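Local atomic coordinates of epidermin leader peptide processing serine protease EpiP (Staphylococcus aureus subsp. aureus, PDB entry 3QFH), a protein that hydrolyses peptide bonds as a subtilisin-like serine endopeptidase and probably cuts the leader peptide from the epidermin precursor. Residues Glu20-Val25 with Asn43-Ile48; Thr124-Ile129 with Gly183-Asn188; Thr131-Asn136 with Asn142-Asp147; Tyr203-Ser208 with Ser217-Gln222; Asp258-Ala263 with Lys304-Ser309. All coordinates share one frame; numbering follows the deposited sequence.

Overall arrangement
Interaction 1 comes first along the chain and lies in the propeptide-like part. The other four follow in the subtilase part. Interactions 2 and 4 share the seven-stranded parallel sheet, where strands 126-130 and 200-204 are neighbours; their centres are about 15 Å apart. Interaction 3 lies in the loop after strand 126-130, its centre about 9 Å from that of interaction 2. Interaction 5 packs helix 254-269 against the end of strand 302-306 and the cis proline after it, and its helix touches helix 213-225 of interaction 4. Residues 43-48 of interaction 1 also touch helix 213-225. The propeptide-like part therefore sits on the catalytic fold, consistent with the mode of binding known for subtilisin propeptides.

Interaction 1: residues Glu20-Val25 with Asn43-Ile48; sequences ELYYSV and NVVYNI
The ring of Y22 meets the CG2 methyl of V45 at its edge, near the ring plane. The two side chains cross at about a right angle. CE2 of Y22 lies 3.7 Å from V45 CG2, and CD2 of Y22 lies 3.9 Å from the same methyl. One branch of V45 therefore makes the contact. This branch sits between the backbone N and the carbonyl carbon of V45. CG1 stands anti to the carbonyl carbon (chi1 -64°), beside the backbone N. Further out, the extended side chain of E20 comes near the amide of N43. E20 OE2 and N43 ND2 are 3.9 Å apart, too far to count as a hydrogen bond. The carboxylate and amide planes are turned by 51° against each other. Both groups are at the surface.

The backbones do not pair directly. The nearest CA atoms, those of Y22 and V45, are 8.6 Å apart, because strand 53-59 runs between the two strands. It is antiparallel to both. V45 and Y46 both face Q55 of that strand and form a classic beta bulge. From the bulge itself, Y46 makes a cation-pi contact with K218 of helix 213-225. Helix 30-40 connects the two strands. This is the split beta-alpha-beta unit of a ferredoxin-like fold, the fold of subtilisin propeptides.

Interaction 2: residues Thr124-Ile129 with Gly183-Asn188; sequences TKIAII and GQTSAN
Strand residues 126-129 run past the last turn of helix 177-186, with the CA atoms of I126 and T185 8.1 Å apart. No hydrogen bond joins the two segments. I128 and T185 meet end on. The CD1 methyl of I128 ends 3.6 Å from T185 OG1. I126 points the same way from the strand, and its CD1 lies 4.2 Å from T185 CB. T185 is thus the helix residue that meets both isoleucines.

The hydroxyl of T185 is buried against an apolar methyl, but it is not without polar partners. Its first torsion (chi1 58°) sets OG1 between the backbone N and the carbonyl carbon. There it bonds S182 O, one turn back in the helix. It also shares a hydrogen bond with S186 OG at 2.8 Å. The two bonds limit the rotation of the T185 side chain. The helix closes with A187 N bonded to G183 O at 3.1 Å, and A187 is the first residue to leave helical angles.

H177 begins this helix and D130 ends this strand; with S383 they probably form the Ser-His-Asp triad, as in other subtilases. F200 and M202 of the neighbouring strand 200-204 also touch I128, and P387 of helix 382-400 packs on T185. On the other face of the sheet, A127 and I129 meet helix 213-225.

Interaction 3: residues Thr131-Asn136 with Asn142-Asp147; sequences TGVMKN and NNFSTD
K135 lies over one face of the F144 ring. Its CB sits 3.6 Å from the ring centroid and 4° off the ring normal, a CH-pi contact. From this central place CB is nearly equally far from all six ring carbons. K135 CG lies between the backbone N and the carbonyl carbon (chi1 71°), and the chain is extended beyond it. CD still meets the ring rim, 3.8 Å from F144 CE1 and 4.1 Å from F144 CZ. CE and NZ then lead away from the ring, so the aliphatic root of the lysine does the packing and not its charge.

V133 adds a second contact. Its CG1 methyl approaches the ring obliquely and lies 3.5 Å from F144 CE2. F144 reaches both residues with CG anti to its backbone N (chi1 -180°). Next to it, S145 OG accepts a bond from D147 N at 3.1 Å and forms an ST turn.

V171 of a nearby loop also touches F144. V133 packs on F200 and M202 of strand 200-204 and on T179 and S182 of helix 177-186. The backbones of N143 and S145 bond to F200 of that strand.

Interaction 4: residues Tyr203-Ser208 with Ser217-Gln222; sequences YRVFGS and SKAIVQ
Strand 200-204 leads into helix 213-225, and this contact is the packing within that beta-alpha unit. Y203 and V205 point from the strand and its end toward the helix. A219 fits between them and meets both through one methyl. Its CB lies 3.6 Å from V205 CG1 and 4.0 Å from Y203 CB. With no longer side chain at A219, the backbones come close, and the CA atoms of Y203 and A219 are 6.1 Å apart. The carbonyl oxygen of A219 lies over one face of the Y203 ring.

Such a unit, with the helix laid on a parallel sheet, recurs through the Rossmann-like core of subtilases. Here the helix also covers I129 of the neighbouring strand 126-130.

The outer part of the Y203 ring meets Q222. Q222 CG is 3.5 Å from Y203 CE1, in an oblique approach. Q222 CB and Y203 CE1 are 4.0 Å apart. The glutamine chain has CG anti to its backbone N (chi1 -175°) and then bends at chi2. The amide plane is turned only 20° from the plane of the ring, although the two side chains cross nearly at right angles. Both polar ends go to D226, just past the end of the helix: Y203 OH bonds OD2 of D226, and Q222 NE2 bonds OD1 of D226.

Interaction 5: residues Asp258-Ala263 with Lys304-Ser309; sequences DALQKA and KDVPAS
L260 crosses both V306 and P307 at a slant, and one methyl of the leucine makes both contacts. This contact sets helix 254-269 of the subtilase fold against the end of strand 302-306. The peptide bond before P307 is cis, and a cis proline is a known feature of subtilisins. The CA atoms of L260 and P307 are 7.2 Å apart.

The L260 side chain leaves the helix with CG anti to its backbone N (chi1 -170°). Chi1 swings CG out from the helix, and chi2 (50°) then turns CD2 to V306 and P307. CD2 of L260 lies 3.7 Å from V306 CG2. On the proline side, L260 CD2 lies 3.9 Å from P307 CB and 4.2 Å from P307 CD. The methyl therefore meets the valine branch and the rim of the proline ring together. V306 turns CG2 to the leucine, between its backbone N and carbonyl carbon, while CG1 stands anti to the carbonyl carbon. All three residues are buried, and the contact is wholly apolar.

Around it, L260 also touches S217 and I220 of helix 213-225, and M310 just beyond the bend. V306 packs on S237 and I239 of strand 237-241, the antiparallel partner of its own strand. Q261 OE1 accepts a bond from D311 N of the same loop. After the cis proline the chain turns back on itself, and S309 N bonds D305 O at 3.0 Å.

Interaction 1: residues Glu20-Val25 with Asn43-Ile48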
# COMPACT_ATOMS: atom_id res chain seq x y z
N GLU A 20 22.92 0.67 22.84
CA GLU A 20 23.07 0.72 21.40
C GLU A 20 21.66 0.80 20.82
O GLU A 20 20.80 -0.01 21.15
CB GLU A 20 23.82 -0.53 20.94
CG GLU A 20 24.45 -0.43 19.57
CD GLU A 20 25.11 -1.74 19.12
OE1 GLU A 20 24.99 -2.75 19.85
OE2 GLU A 20 25.72 -1.76 18.02
N LEU A 21 21.40 1.80 19.98
CA LEU A 21 20.07 2.01 19.41
C LEU A 21 20.07 2.07 17.89
O LEU A 21 21.11 2.25 17.26
CB LEU A 21 19.48 3.32 19.94
CG LEU A 21 19.45 3.53 21.46
CD1 LEU A 21 18.98 4.95 21.76
CD2 LEU A 21 18.58 2.47 22.17
N TYR A 22 18.88 1.95 17.33
CA TYR A 22 18.68 1.99 15.89
C TYR A 22 18.49 3.42 15.41
O TYR A 22 17.56 4.11 15.84
CB TYR A 22 17.46 1.13 15.49
CG TYR A 22 17.72 -0.37 15.53
CD1 TYR A 22 17.59 -1.10 16.72
CD2 TYR A 22 18.10 -1.05 14.38
CE1 TYR A 22 17.84 -2.50 16.74
CE2 TYR A 22 18.36 -2.42 14.39
CZ TYR A 22 18.23 -3.14 15.55
OH TYR A 22 18.48 -4.49 15.52
N TYR A 23 19.39 3.87 14.54
CA TYR A 23 19.29 5.21 13.95
C TYR A 23 19.05 5.15 12.46
O TYR A 23 19.63 4.31 11.74
CB TYR A 23 20.53 6.05 14.24
CG TYR A 23 20.64 6.48 15.68
CD1 TYR A 23 20.01 7.64 16.13
CD2 TYR A 23 21.34 5.71 16.60
CE1 TYR A 23 20.08 8.04 17.46
CE2 TYR A 23 21.42 6.10 17.95
CZ TYR A 23 20.79 7.26 18.36
OH TYR A 23 20.87 7.65 19.68
N SER A 24 18.17 6.03 12.01
CA SER A 24 17.89 6.21 10.59
C SER A 24 18.79 7.34 10.12
O SER A 24 18.83 8.41 10.73
CB SER A 24 16.42 6.54 10.37
OG SER A 24 15.61 5.42 10.70
N VAL A 25 19.53 7.09 9.04
CA VAL A 25 20.50 8.06 8.55
C VAL A 25 20.35 8.36 7.07
O VAL A 25 20.27 7.44 6.25
CB VAL A 25 21.95 7.56 8.81
CG1 VAL A 25 22.96 8.57 8.32
CG2 VAL A 25 22.17 7.30 10.30
N ASN A 43 27.95 -0.03 12.20
CA ASN A 43 27.16 -1.24 12.05
C ASN A 43 25.86 -0.94 11.28
O ASN A 43 24.81 -0.69 11.87
CB ASN A 43 26.87 -1.82 13.44
CG ASN A 43 26.07 -3.10 13.39
OD1 ASN A 43 25.85 -3.69 12.34
ND2 ASN A 43 25.63 -3.55 14.56
N VAL A 44 25.96 -0.95 9.95
CA VAL A 44 24.83 -0.69 9.06
C VAL A 44 23.92 -1.92 9.01
O VAL A 44 24.32 -2.97 8.53
CB VAL A 44 25.31 -0.36 7.64
CG1 VAL A 44 24.13 -0.17 6.69
CG2 VAL A 44 26.18 0.88 7.66
N VAL A 45 22.69 -1.80 9.50
CA VAL A 45 21.76 -2.95 9.51
C VAL A 45 20.69 -2.93 8.37
O VAL A 45 19.91 -3.86 8.22
CB VAL A 45 21.07 -3.08 10.90
CG1 VAL A 45 22.12 -3.42 11.99
CG2 VAL A 45 20.31 -1.83 11.25
N TYR A 46 20.65 -1.85 7.59
CA TYR A 46 19.73 -1.75 6.45
C TYR A 46 20.27 -0.62 5.58
O TYR A 46 20.85 0.33 6.09
CB TYR A 46 18.31 -1.45 6.89
CG TYR A 46 17.26 -2.02 5.96
CD1 TYR A 46 17.00 -3.40 5.96
CD2 TYR A 46 16.51 -1.21 5.11
CE1 TYR A 46 16.05 -3.95 5.12
CE2 TYR A 46 15.53 -1.77 4.26
CZ TYR A 46 15.31 -3.14 4.28
OH TYR A 46 14.35 -3.72 3.47
N ASN A 47 20.08 -0.72 4.28
CA ASN A 47 20.62 0.29 3.38
C ASN A 47 19.86 0.30 2.08
O ASN A 47 19.50 -0.76 1.59
CB ASN A 47 22.11 0.03 3.13
CG ASN A 47 22.79 1.18 2.37
OD1 ASN A 47 22.36 2.33 2.41
ND2 ASN A 47 23.87 0.85 1.68
N ILE A 48 19.58 1.50 1.57
CA ILE A 48 18.90 1.71 0.31
C ILE A 48 19.76 2.70 -0.50
O ILE A 48 19.54 3.92 -0.43
CB ILE A 48 17.49 2.33 0.51
CG1 ILE A 48 16.72 1.63 1.64
CG2 ILE A 48 16.71 2.26 -0.81
CD1 ILE A 48 15.31 2.18 1.87

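Interaction 2: residues Thr124-Ile129 with Gly183-Asn188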
# COMPACT_ATOMS: atom_id res chain seq x y z
N THR A 124 0.92 -6.09 -17.74
CA THR A 124 1.29 -5.28 -16.59
C THR A 124 1.40 -6.12 -15.30
O THR A 124 0.55 -6.97 -15.02
CB THR A 124 0.30 -4.14 -16.35
OG1 THR A 124 0.41 -3.20 -17.42
CG2 THR A 124 0.59 -3.42 -15.04
N LYS A 125 2.47 -5.88 -14.56
CA LYS A 125 2.74 -6.53 -13.28
C LYS A 125 2.32 -5.64 -12.15
O LYS A 125 2.75 -4.48 -12.09
CB LYS A 125 4.23 -6.76 -13.08
CG LYS A 125 4.79 -8.04 -13.59
CD LYS A 125 4.66 -8.23 -15.06
CE LYS A 125 5.72 -9.25 -15.51
NZ LYS A 125 5.82 -10.40 -14.54
N ILE A 126 1.51 -6.16 -11.24
CA ILE A 126 1.10 -5.41 -10.09
C ILE A 126 2.01 -5.82 -8.90
O ILE A 126 2.13 -7.00 -8.59
CB ILE A 126 -0.36 -5.68 -9.74
CG1 ILE A 126 -1.26 -5.41 -10.94
CG2 ILE A 126 -0.80 -4.83 -8.54
CD1 ILE A 126 -2.66 -5.88 -10.75
N ALA A 127 2.65 -4.85 -8.28
CA ALA A 127 3.48 -5.12 -7.13
C ALA A 127 2.63 -4.83 -5.92
O ALA A 127 1.84 -3.86 -5.90
CB ALA A 127 4.73 -4.24 -7.12
N ILE A 128 2.72 -5.70 -4.95
CA ILE A 128 1.98 -5.53 -3.70
C ILE A 128 3.01 -5.52 -2.60
O ILE A 128 3.80 -6.45 -2.47
CB ILE A 128 0.94 -6.66 -3.47
CG1 ILE A 128 -0.01 -6.76 -4.68
CG2 ILE A 128 0.12 -6.41 -2.18
CD1 ILE A 128 -0.92 -7.98 -4.64
N ILE A 129 3.02 -4.46 -1.80
CA ILE A 129 3.94 -4.35 -0.69
C ILE A 129 3.09 -4.64 0.55
O ILE A 129 2.24 -3.86 0.90
CB ILE A 129 4.57 -2.96 -0.67
CG1 ILE A 129 5.34 -2.76 -1.99
CG2 ILE A 129 5.48 -2.80 0.55
CD1 ILE A 129 5.91 -1.38 -2.16
N GLY A 183 -5.80 -11.27 -3.23
CA GLY A 183 -7.04 -11.79 -3.79
C GLY A 183 -7.85 -10.72 -4.50
O GLY A 183 -8.46 -10.99 -5.56
N GLN A 184 -7.84 -9.49 -3.96
CA GLN A 184 -8.59 -8.39 -4.55
C GLN A 184 -8.04 -7.96 -5.91
O GLN A 184 -8.81 -7.54 -6.77
CB GLN A 184 -8.67 -7.20 -3.61
CG GLN A 184 -9.50 -7.48 -2.32
CD GLN A 184 -10.94 -7.88 -2.64
OE1 GLN A 184 -11.76 -7.05 -2.98
NE2 GLN A 184 -11.24 -9.15 -2.50
N THR A 185 -6.74 -8.10 -6.12
CA THR A 185 -6.15 -7.72 -7.39
C THR A 185 -6.12 -8.88 -8.37
O THR A 185 -6.38 -8.70 -9.55
CB THR A 185 -4.66 -7.25 -7.27
OG1 THR A 185 -3.86 -8.29 -6.69
CG2 THR A 185 -4.50 -6.01 -6.45
N SER A 186 -5.84 -10.08 -7.87
CA SER A 186 -5.49 -11.17 -8.76
C SER A 186 -6.17 -12.54 -8.63
O SER A 186 -5.77 -13.48 -9.33
CB SER A 186 -3.98 -11.39 -8.56
OG SER A 186 -3.24 -10.17 -8.65
N ALA A 187 -7.15 -12.70 -7.75
CA ALA A 187 -7.79 -14.01 -7.61
C ALA A 187 -8.40 -14.42 -8.94
O ALA A 187 -9.04 -13.62 -9.61
CB ALA A 187 -8.89 -13.97 -6.52
N ASN A 188 -8.16 -15.67 -9.33
CA ASN A 188 -8.79 -16.21 -10.51
C ASN A 188 -9.07 -17.70 -10.28
O ASN A 188 -8.31 -18.55 -10.71
CB ASN A 188 -7.95 -15.95 -11.75
CG ASN A 188 -8.69 -16.31 -13.05
OD1 ASN A 188 -9.86 -16.64 -13.03
ND2 ASN A 188 -8.00 -16.23 -14.16

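Interaction 3: residues Thr131-Asn136 with Asn142-Asp147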
# COMPACT_ATOMS: atom_id res chain seq x y z
N THR A 131 2.28 -8.08 3.83
CA THR A 131 2.79 -9.05 4.79
C THR A 131 3.33 -10.35 4.18
O THR A 131 3.95 -11.15 4.87
CB THR A 131 1.74 -9.38 5.90
OG1 THR A 131 0.64 -10.09 5.34
CG2 THR A 131 1.20 -8.10 6.57
N GLY A 132 3.15 -10.54 2.87
CA GLY A 132 3.56 -11.77 2.21
C GLY A 132 2.30 -12.33 1.57
O GLY A 132 1.24 -11.68 1.62
N VAL A 133 2.39 -13.51 0.97
CA VAL A 133 1.23 -14.13 0.34
C VAL A 133 1.31 -15.65 0.43
O VAL A 133 2.41 -16.24 0.48
CB VAL A 133 1.12 -13.74 -1.16
CG1 VAL A 133 2.30 -14.34 -1.97
CG2 VAL A 133 -0.20 -14.22 -1.76
N MET A 134 0.15 -16.29 0.48
CA MET A 134 0.09 -17.73 0.42
C MET A 134 0.20 -18.04 -1.09
O MET A 134 -0.79 -18.07 -1.79
CB MET A 134 -1.24 -18.23 0.98
CG MET A 134 -1.33 -19.73 0.93
SD MET A 134 -2.89 -20.36 1.45
CE MET A 134 -2.68 -22.12 0.96
N LYS A 135 1.42 -18.23 -1.59
CA LYS A 135 1.63 -18.42 -3.02
C LYS A 135 0.92 -19.67 -3.58
O LYS A 135 0.66 -19.74 -4.75
CB LYS A 135 3.11 -18.46 -3.36
CG LYS A 135 3.83 -19.71 -2.89
CD LYS A 135 5.30 -19.57 -3.15
CE LYS A 135 6.03 -20.88 -2.97
NZ LYS A 135 7.42 -20.74 -3.46
N ASN A 136 0.61 -20.64 -2.72
CA ASN A 136 -0.06 -21.86 -3.16
C ASN A 136 -1.58 -21.85 -2.98
O ASN A 136 -2.21 -22.87 -3.14
CB ASN A 136 0.59 -23.09 -2.48
CG ASN A 136 2.04 -23.31 -2.94
OD1 ASN A 136 2.39 -22.98 -4.08
ND2 ASN A 136 2.87 -23.86 -2.06
N ASN A 142 -1.70 -19.26 -9.98
CA ASN A 142 -1.36 -19.02 -11.38
C ASN A 142 -0.85 -17.60 -11.65
O ASN A 142 -0.05 -17.39 -12.56
CB ASN A 142 -2.54 -19.35 -12.30
CG ASN A 142 -2.12 -19.42 -13.77
OD1 ASN A 142 -2.68 -18.75 -14.63
ND2 ASN A 142 -1.06 -20.18 -14.03
N ASN A 143 -1.28 -16.64 -10.84
CA ASN A 143 -0.88 -15.25 -11.02
C ASN A 143 0.35 -14.83 -10.21
O ASN A 143 0.97 -13.79 -10.49
CB ASN A 143 -2.10 -14.34 -10.76
CG ASN A 143 -3.16 -14.47 -11.88
OD1 ASN A 143 -2.85 -14.96 -12.98
ND2 ASN A 143 -4.38 -14.02 -11.61
N PHE A 144 0.73 -15.66 -9.25
CA PHE A 144 1.89 -15.40 -8.42
C PHE A 144 3.17 -15.39 -9.25
O PHE A 144 3.44 -16.33 -9.96
CB PHE A 144 2.04 -16.49 -7.36
CG PHE A 144 3.22 -16.28 -6.47
CD1 PHE A 144 4.35 -17.06 -6.61
CD2 PHE A 144 3.22 -15.24 -5.53
CE1 PHE A 144 5.45 -16.84 -5.80
CE2 PHE A 144 4.31 -15.01 -4.73
CZ PHE A 144 5.43 -15.82 -4.86
N SER A 145 3.95 -14.33 -9.14
CA SER A 145 5.23 -14.26 -9.84
C SER A 145 6.38 -14.68 -8.93
O SER A 145 6.46 -14.23 -7.77
CB SER A 145 5.49 -12.85 -10.37
OG SER A 145 6.84 -12.72 -10.81
N THR A 146 7.28 -15.51 -9.44
CA THR A 146 8.45 -15.92 -8.68
C THR A 146 9.48 -14.79 -8.51
O THR A 146 10.50 -14.98 -7.87
CB THR A 146 9.12 -17.16 -9.27
OG1 THR A 146 9.53 -16.89 -10.62
CG2 THR A 146 8.15 -18.36 -9.22
N ASP A 147 9.22 -13.62 -9.08
CA ASP A 147 10.10 -12.46 -8.88
C ASP A 147 9.76 -11.78 -7.55
O ASP A 147 10.37 -10.78 -7.19
CB ASP A 147 9.96 -11.48 -10.05
CG ASP A 147 10.48 -12.06 -11.35
OD1 ASP A 147 11.34 -12.98 -11.30
OD2 ASP A 147 10.03 -11.60 -12.43

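Interaction 4: residues Tyr203-Ser208 with Ser217-Gln222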
# COMPACT_ATOMS: atom_id res chain seq x y z
N TYR A 203 5.95 -8.14 -2.32
CA TYR A 203 7.16 -7.66 -1.67
C TYR A 203 6.86 -7.68 -0.19
O TYR A 203 6.09 -6.86 0.31
CB TYR A 203 7.58 -6.29 -2.17
CG TYR A 203 8.02 -6.36 -3.62
CD1 TYR A 203 9.34 -6.61 -3.95
CD2 TYR A 203 7.10 -6.22 -4.67
CE1 TYR A 203 9.75 -6.69 -5.28
CE2 TYR A 203 7.50 -6.31 -5.98
CZ TYR A 203 8.83 -6.55 -6.28
OH TYR A 203 9.25 -6.62 -7.57
N ARG A 204 7.47 -8.64 0.51
CA ARG A 204 7.21 -8.82 1.93
C ARG A 204 8.03 -7.88 2.81
O ARG A 204 9.25 -7.87 2.75
CB ARG A 204 7.42 -10.27 2.36
CG ARG A 204 7.04 -10.51 3.82
CD ARG A 204 6.97 -12.00 4.16
NE ARG A 204 8.28 -12.64 4.22
CZ ARG A 204 9.01 -12.79 5.33
NH1 ARG A 204 8.59 -12.33 6.50
NH2 ARG A 204 10.18 -13.41 5.28
N VAL A 205 7.30 -7.11 3.61
CA VAL A 205 7.86 -6.14 4.53
C VAL A 205 7.41 -6.38 5.98
O VAL A 205 7.62 -5.54 6.83
CB VAL A 205 7.53 -4.70 4.07
CG1 VAL A 205 8.13 -4.49 2.66
CG2 VAL A 205 6.00 -4.43 4.07
N PHE A 206 6.79 -7.52 6.25
CA PHE A 206 6.42 -7.90 7.61
C PHE A 206 6.87 -9.30 7.90
O PHE A 206 6.75 -10.20 7.05
CB PHE A 206 4.91 -7.90 7.83
CG PHE A 206 4.29 -6.54 7.94
CD1 PHE A 206 4.14 -5.93 9.19
CD2 PHE A 206 3.78 -5.91 6.82
CE1 PHE A 206 3.53 -4.69 9.30
CE2 PHE A 206 3.16 -4.66 6.93
CZ PHE A 206 3.04 -4.06 8.17
N GLY A 207 7.39 -9.49 9.11
CA GLY A 207 7.69 -10.81 9.62
C GLY A 207 6.44 -11.17 10.40
O GLY A 207 5.36 -11.26 9.83
N SER A 208 6.58 -11.35 11.71
CA SER A 208 5.44 -11.64 12.58
C SER A 208 5.17 -10.43 13.47
O SER A 208 4.16 -10.37 14.15
CB SER A 208 5.75 -12.84 13.45
OG SER A 208 6.23 -13.92 12.66
N SER A 217 10.14 1.52 1.94
CA SER A 217 10.79 2.35 0.96
C SER A 217 11.65 1.51 0.04
O SER A 217 11.62 1.69 -1.16
CB SER A 217 11.62 3.45 1.63
OG SER A 217 10.76 4.29 2.38
N LYS A 218 12.40 0.57 0.60
CA LYS A 218 13.24 -0.29 -0.22
C LYS A 218 12.37 -1.19 -1.12
O LYS A 218 12.73 -1.47 -2.25
CB LYS A 218 14.19 -1.10 0.63
CG LYS A 218 15.27 -1.80 -0.17
CD LYS A 218 16.23 -2.54 0.74
CE LYS A 218 17.38 -3.15 -0.03
NZ LYS A 218 18.32 -3.82 0.89
N ALA A 219 11.22 -1.62 -0.60
CA ALA A 219 10.29 -2.44 -1.37
C ALA A 219 9.73 -1.66 -2.57
O ALA A 219 9.56 -2.22 -3.66
CB ALA A 219 9.14 -3.00 -0.47
N ILE A 220 9.47 -0.37 -2.38
CA ILE A 220 8.97 0.47 -3.47
C ILE A 220 10.04 0.58 -4.55
O ILE A 220 9.76 0.45 -5.74
CB ILE A 220 8.57 1.86 -2.98
CG1 ILE A 220 7.37 1.73 -2.04
CG2 ILE A 220 8.23 2.78 -4.17
CD1 ILE A 220 6.96 3.01 -1.43
N VAL A 221 11.28 0.83 -4.14
CA VAL A 221 12.40 0.89 -5.08
C VAL A 221 12.59 -0.45 -5.81
O VAL A 221 12.84 -0.50 -7.03
CB VAL A 221 13.70 1.32 -4.36
CG1 VAL A 221 14.91 1.13 -5.25
CG2 VAL A 221 13.61 2.79 -3.88
N GLN A 222 12.50 -1.54 -5.06
CA GLN A 222 12.68 -2.86 -5.66
C GLN A 222 11.60 -3.15 -6.72
O GLN A 222 11.90 -3.63 -7.82
CB GLN A 222 12.65 -3.95 -4.59
CG GLN A 222 12.96 -5.31 -5.14
CD GLN A 222 14.37 -5.39 -5.68
OE1 GLN A 222 15.33 -5.12 -4.96
NE2 GLN A 222 14.50 -5.75 -6.95

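Interaction 5: residues Asp258-Ala263 with Lys304-Ser309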
# COMPACT_ATOMS: atom_id res chain seq x y z
N ASP A 258 11.47 11.36 4.30
CA ASP A 258 12.25 11.59 3.09
C ASP A 258 12.45 10.31 2.31
O ASP A 258 12.35 10.32 1.10
CB ASP A 258 13.62 12.17 3.42
CG ASP A 258 13.55 13.61 3.93
OD1 ASP A 258 12.48 14.24 3.78
OD2 ASP A 258 14.57 14.10 4.47
N ALA A 259 12.77 9.23 3.00
CA ALA A 259 13.03 7.95 2.34
C ALA A 259 11.78 7.51 1.57
O ALA A 259 11.87 7.12 0.40
CB ALA A 259 13.42 6.88 3.34
N LEU A 260 10.64 7.59 2.25
CA LEU A 260 9.36 7.20 1.66
C LEU A 260 8.94 8.08 0.47
O LEU A 260 8.54 7.56 -0.57
CB LEU A 260 8.27 7.16 2.74
CG LEU A 260 6.94 6.55 2.32
CD1 LEU A 260 7.14 5.16 1.65
CD2 LEU A 260 6.01 6.44 3.52
N GLN A 261 9.01 9.41 0.62
CA GLN A 261 8.66 10.30 -0.48
C GLN A 261 9.65 10.12 -1.63
O GLN A 261 9.26 10.15 -2.78
CB GLN A 261 8.64 11.78 -0.05
CG GLN A 261 8.27 12.74 -1.18
CD GLN A 261 6.86 12.52 -1.68
OE1 GLN A 261 5.91 13.07 -1.12
NE2 GLN A 261 6.70 11.72 -2.73
N LYS A 262 10.93 9.93 -1.31
CA LYS A 262 11.94 9.73 -2.37
C LYS A 262 11.72 8.39 -3.09
O LYS A 262 11.92 8.30 -4.28
CB LYS A 262 13.37 9.86 -1.84
CG LYS A 262 13.74 11.29 -1.48
CD LYS A 262 15.05 11.41 -0.68
CE LYS A 262 16.28 11.00 -1.47
NZ LYS A 262 17.55 11.17 -0.67
N ALA A 263 11.30 7.37 -2.36
CA ALA A 263 11.01 6.07 -2.98
C ALA A 263 9.88 6.23 -4.01
O ALA A 263 9.98 5.76 -5.14
CB ALA A 263 10.62 5.04 -1.91
N LYS A 304 1.55 13.50 9.89
CA LYS A 304 0.99 13.25 8.56
C LYS A 304 0.67 11.78 8.34
O LYS A 304 1.35 10.90 8.86
CB LYS A 304 1.96 13.70 7.47
CG LYS A 304 2.20 15.20 7.43
CD LYS A 304 2.74 15.65 6.07
CE LYS A 304 1.68 15.54 4.97
NZ LYS A 304 2.17 15.93 3.62
N ASP A 305 -0.39 11.53 7.57
CA ASP A 305 -0.81 10.19 7.22
C ASP A 305 -0.02 9.85 5.95
O ASP A 305 -0.25 10.45 4.92
CB ASP A 305 -2.33 10.18 6.97
CG ASP A 305 -2.88 8.79 6.66
OD1 ASP A 305 -2.15 7.80 6.81
OD2 ASP A 305 -4.08 8.71 6.28
N VAL A 306 0.93 8.92 6.04
CA VAL A 306 1.79 8.59 4.90
C VAL A 306 1.79 7.09 4.56
O VAL A 306 1.64 6.25 5.43
CB VAL A 306 3.24 9.08 5.12
CG1 VAL A 306 3.23 10.53 5.59
CG2 VAL A 306 3.98 8.21 6.10
N PRO A 307 1.98 6.76 3.28
CA PRO A 307 2.20 7.65 2.16
C PRO A 307 0.93 8.25 1.52
O PRO A 307 1.04 8.94 0.51
CB PRO A 307 2.90 6.74 1.15
CG PRO A 307 2.30 5.39 1.40
CD PRO A 307 2.02 5.34 2.88
N ALA A 308 -0.23 8.02 2.12
CA ALA A 308 -1.49 8.50 1.52
C ALA A 308 -1.53 9.99 1.21
O ALA A 308 -2.15 10.38 0.23
CB ALA A 308 -2.70 8.12 2.41
N SER A 309 -0.91 10.81 2.05
CA SER A 309 -0.94 12.26 1.85
C SER A 309 0.30 12.78 1.12
O SER A 309 0.48 13.97 1.01
CB SER A 309 -1.05 12.98 3.20
OG SER A 309 0.10 12.71 3.99